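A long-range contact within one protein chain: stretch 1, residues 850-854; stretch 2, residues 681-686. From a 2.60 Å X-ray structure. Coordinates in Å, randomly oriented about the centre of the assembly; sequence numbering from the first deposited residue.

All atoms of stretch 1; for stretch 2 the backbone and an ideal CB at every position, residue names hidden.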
ATOM      1  N   GLU A 850     -21.877  18.334 -25.414  1.00 46.18           N
ATOM      2  CA  GLU A 850     -21.610  17.627 -24.171  1.00 47.23           C
ATOM      3  C   GLU A 850     -20.698  16.452 -24.507  1.00 46.12           C
ATOM      4  O   GLU A 850     -21.030  15.638 -25.376  1.00 46.45           O
ATOM      5  CB  GLU A 850     -22.906  17.153 -23.499  1.00 54.10           C
ATOM      6  CG  GLU A 850     -22.910  17.201 -21.949  1.00 49.20           C
ATOM      7  CD  GLU A 850     -23.000  18.624 -21.402  1.00 47.50           C
ATOM      8  OE1 GLU A 850     -23.641  19.463 -22.061  1.00 47.71           O
ATOM      9  OE2 GLU A 850     -22.422  18.915 -20.328  1.00 48.17           O
ATOM     10  N   SER A 851     -19.536  16.389 -23.854  1.00 43.91           N
ATOM     11  CA  SER A 851     -18.672  15.220 -23.958  1.00 37.38           C
ATOM     12  C   SER A 851     -19.345  14.033 -23.273  1.00 41.79           C
ATOM     13  O   SER A 851     -20.306  14.190 -22.513  1.00 47.21           O
ATOM     14  CB  SER A 851     -17.302  15.503 -23.334  1.00 36.68           C
ATOM     15  OG  SER A 851     -17.327  15.371 -21.914  1.00 38.38           O
ATOM     16  N   LEU A 852     -18.854  12.823 -23.550  1.00 38.13           N
ATOM     17  CA  LEU A 852     -19.408  11.671 -22.846  1.00 37.34           C
ATOM     18  C   LEU A 852     -19.184  11.787 -21.347  1.00 38.36           C
ATOM     19  O   LEU A 852     -19.977  11.257 -20.558  1.00 42.56           O
ATOM     20  CB  LEU A 852     -18.805  10.368 -23.363  1.00 41.54           C
ATOM     21  CG  LEU A 852     -19.274   9.939 -24.745  1.00 39.27           C
ATOM     22  CD1 LEU A 852     -18.555   8.665 -25.189  1.00 31.18           C
ATOM     23  CD2 LEU A 852     -20.774   9.756 -24.732  1.00 33.57           C
ATOM     24  N   ALA A 853     -18.128  12.485 -20.929  1.00 38.33           N
ATOM     25  CA  ALA A 853     -17.945  12.709 -19.501  1.00 36.81           C
ATOM     26  C   ALA A 853     -19.106  13.520 -18.941  1.00 37.46           C
ATOM     27  O   ALA A 853     -19.736  13.123 -17.957  1.00 43.38           O
ATOM     28  CB  ALA A 853     -16.613  13.406 -19.233  1.00 31.37           C
ATOM     29  N   GLY A 854     -19.433  14.638 -19.592  1.00 41.14           N
ATOM     30  CA  GLY A 854     -20.518  15.479 -19.111  1.00 40.05           C
ATOM     31  C   GLY A 854     -21.859  14.778 -19.109  1.00 39.42           C
ATOM     32  O   GLY A 854     -22.683  15.013 -18.222  1.00 44.69           O
ATOM     33  N   UNK A 681      -9.117  11.035 -24.629  1.00 34.64           N
ATOM     34  CA  UNK A 681      -9.613  11.809 -25.774  1.00 36.64           C
ATOM     35  C   UNK A 681     -11.054  11.462 -26.127  1.00 31.70           C
ATOM     36  O   UNK A 681     -11.799  12.330 -26.588  1.00 36.19           O
ATOM     37  CB  UNK A 681      -8.718  11.575 -26.993  1.00 36.64           C
ATOM     38  N   UNK A 682     -11.452  10.203 -25.936  1.00 31.74           N
ATOM     39  CA  UNK A 682     -12.777   9.709 -26.307  1.00 31.28           C
ATOM     40  C   UNK A 682     -13.833  10.115 -25.279  1.00 35.59           C
ATOM     41  O   UNK A 682     -14.882  10.660 -25.634  1.00 35.60           O
ATOM     42  CB  UNK A 682     -12.751   8.187 -26.456  1.00 31.28           C
ATOM     43  N   UNK A 683     -13.570   9.838 -24.002  1.00 31.99           N
ATOM     44  CA  UNK A 683     -14.455  10.262 -22.924  1.00 33.63           C
ATOM     45  C   UNK A 683     -14.682  11.771 -22.957  1.00 36.14           C
ATOM     46  O   UNK A 683     -15.793  12.250 -22.690  1.00 40.20           O
ATOM     47  CB  UNK A 683     -13.878   9.846 -21.569  1.00 33.63           C
ATOM     48  N   UNK A 684     -13.651  12.546 -23.283  1.00 29.72           N
ATOM     49  CA  UNK A 684     -13.704  13.991 -23.125  1.00 31.65           C
ATOM     50  C   UNK A 684     -13.814  14.729 -24.444  1.00 39.83           C
ATOM     51  O   UNK A 684     -13.655  15.958 -24.472  1.00 34.37           O
ATOM     52  CB  UNK A 684     -12.464  14.476 -22.372  1.00 31.65           C
ATOM     53  N   UNK A 685     -14.053  14.010 -25.532  1.00 38.73           N
ATOM     54  CA  UNK A 685     -14.175  14.611 -26.853  1.00 43.10           C
ATOM     55  C   UNK A 685     -13.029  15.584 -27.145  1.00 41.49           C
ATOM     56  O   UNK A 685     -13.245  16.738 -27.517  1.00 44.14           O
ATOM     57  CB  UNK A 685     -15.518  15.333 -26.976  1.00 43.10           C
ATOM     58  N   UNK A 686     -11.798  15.117 -26.960  1.00 41.97           N
ATOM     59  CA  UNK A 686     -10.612  15.901 -27.285  1.00 43.67           C
ATOM     60  C   UNK A 686      -9.997  15.380 -28.581  1.00 43.05           C
ATOM     61  O   UNK A 686     -10.144  14.201 -28.915  1.00 46.64           O
ATOM     62  CB  UNK A 686      -9.594  15.850 -26.144  1.00 43.67           C
TER

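Two helix ends meet here: the start of the helix at Leu852 and the last turn of the helix that runs through positions 681 to 683. Position 681 lies beyond the reach of stretch 1, with no atom of it within 5.5 Å of the ideal CB, so the contact sets no preference. The residue is Glu681, whose carbonyl oxygen accepts from the backbone N of 686, closing the turn at the end of the helix.

At position 682 the CA-to-CB bond points sideways and the ideal CB touches nothing, yet the side chain of Leu852 extends along the same flank. A short residue would leave that leucine unmet; a long apolar or aromatic one could reach it. Phe682 does so with chi1 at t, which brings its ring to the leucine, CE2 lying 3.5 Å from Leu852 CD1. Its carbonyl oxygen accepts from a water, which in turn accepts from Leu852 N at 2.5 Å, a short distance.

Position 683 contributes first through its backbone, and any residue with a free carbonyl could do the same. Its O accepts from Ala853 N at 2.9 Å, so an amide of the first helical turn, which has no i-4 carbonyl in its own helix, finds an acceptor at the end of the other helix. The CB, directed sideways, lies 5.0 Å from Ala853 N, near the methyl of that alanine, where an aliphatic side chain of moderate size would fit. Ile683 fills the place: its CG2 packs 3.7 Å from Ala853 CB, while the end of the side chain leads away.

Position 684 leaves helical phi/psi, at -108/10, and its CB points away from stretch 1. Ser851 OG is 5.0 Å from the ideal CB, and caps its own helix by accepting from Gly854 N at 3.2 Å. Small or polar residues, such as serine, aspartate or asparagine, would all be plausible. Asn684, with chi1 at m, turns its end back, and OD1 comes within 3.4 Å of Ala853 CB, a van der Waals contact.

Position 685 has positive phi and psi (48/52), a left-handed conformation that glycine and asparagine tolerate best. Its CB points toward stretch 1 and would lie 4.1 Å from Ser851 CB; no charge there selects a partner. Asn685 suits the backbone, and its CB packs against that serine CB at 4.1 Å. Its backbone N gives a weak hydrogen bond to Phe682 O at 3.5 Å.

Position 686 is again out of reach, and many residues would serve. Thr686 donates its backbone N to Glu681 O at 2.8 Å.

Stretch 2, residues 681-686: EFINNT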
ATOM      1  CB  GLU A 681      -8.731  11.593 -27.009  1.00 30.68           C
ATOM      2  CG  GLU A 681      -7.437  12.403 -27.041  1.00 34.82           C
ATOM      3  CD  GLU A 681      -6.329  11.827 -26.144  1.00 38.71           C
ATOM      4  OE1 GLU A 681      -6.274  10.577 -25.946  1.00 28.59           O
ATOM      5  OE2 GLU A 681      -5.519  12.648 -25.638  1.00 37.18           O
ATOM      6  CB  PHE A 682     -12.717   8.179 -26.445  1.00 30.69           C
ATOM      7  CG  PHE A 682     -14.056   7.522 -26.642  1.00 34.84           C
ATOM      8  CD1 PHE A 682     -14.636   7.465 -27.901  1.00 39.72           C
ATOM      9  CD2 PHE A 682     -14.733   6.958 -25.576  1.00 38.14           C
ATOM     10  CE1 PHE A 682     -15.858   6.860 -28.098  1.00 36.62           C
ATOM     11  CE2 PHE A 682     -15.965   6.344 -25.760  1.00 39.41           C
ATOM     12  CZ  PHE A 682     -16.531   6.299 -27.023  1.00 42.15           C
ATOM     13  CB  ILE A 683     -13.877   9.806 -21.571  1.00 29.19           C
ATOM     14  CG1 ILE A 683     -14.189   8.329 -21.348  1.00 27.10           C
ATOM     15  CG2 ILE A 683     -14.411  10.653 -20.443  1.00 31.97           C
ATOM     16  CD1 ILE A 683     -13.288   7.653 -20.364  1.00 26.11           C
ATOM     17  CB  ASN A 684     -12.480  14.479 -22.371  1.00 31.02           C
ATOM     18  CG  ASN A 684     -12.464  13.977 -20.989  1.00 40.66           C
ATOM     19  OD1 ASN A 684     -13.496  14.008 -20.315  1.00 44.99           O
ATOM     20  ND2 ASN A 684     -11.321  13.445 -20.551  1.00 38.54           N
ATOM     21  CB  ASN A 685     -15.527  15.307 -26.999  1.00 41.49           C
ATOM     22  CG  ASN A 685     -16.054  15.215 -28.392  1.00 41.43           C
ATOM     23  OD1 ASN A 685     -15.983  14.157 -29.016  1.00 43.25           O
ATOM     24  ND2 ASN A 685     -16.560  16.327 -28.914  1.00 44.45           N
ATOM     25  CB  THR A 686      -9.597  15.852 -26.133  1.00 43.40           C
ATOM     26  OG1 THR A 686     -10.180  16.449 -24.977  1.00 45.22           O
ATOM     27  CG2 THR A 686      -8.326  16.627 -26.470  1.00 51.96           C
TER
HETATM   28  O   HOH W   1     -17.304  12.695 -25.481  1.00 33.20           O
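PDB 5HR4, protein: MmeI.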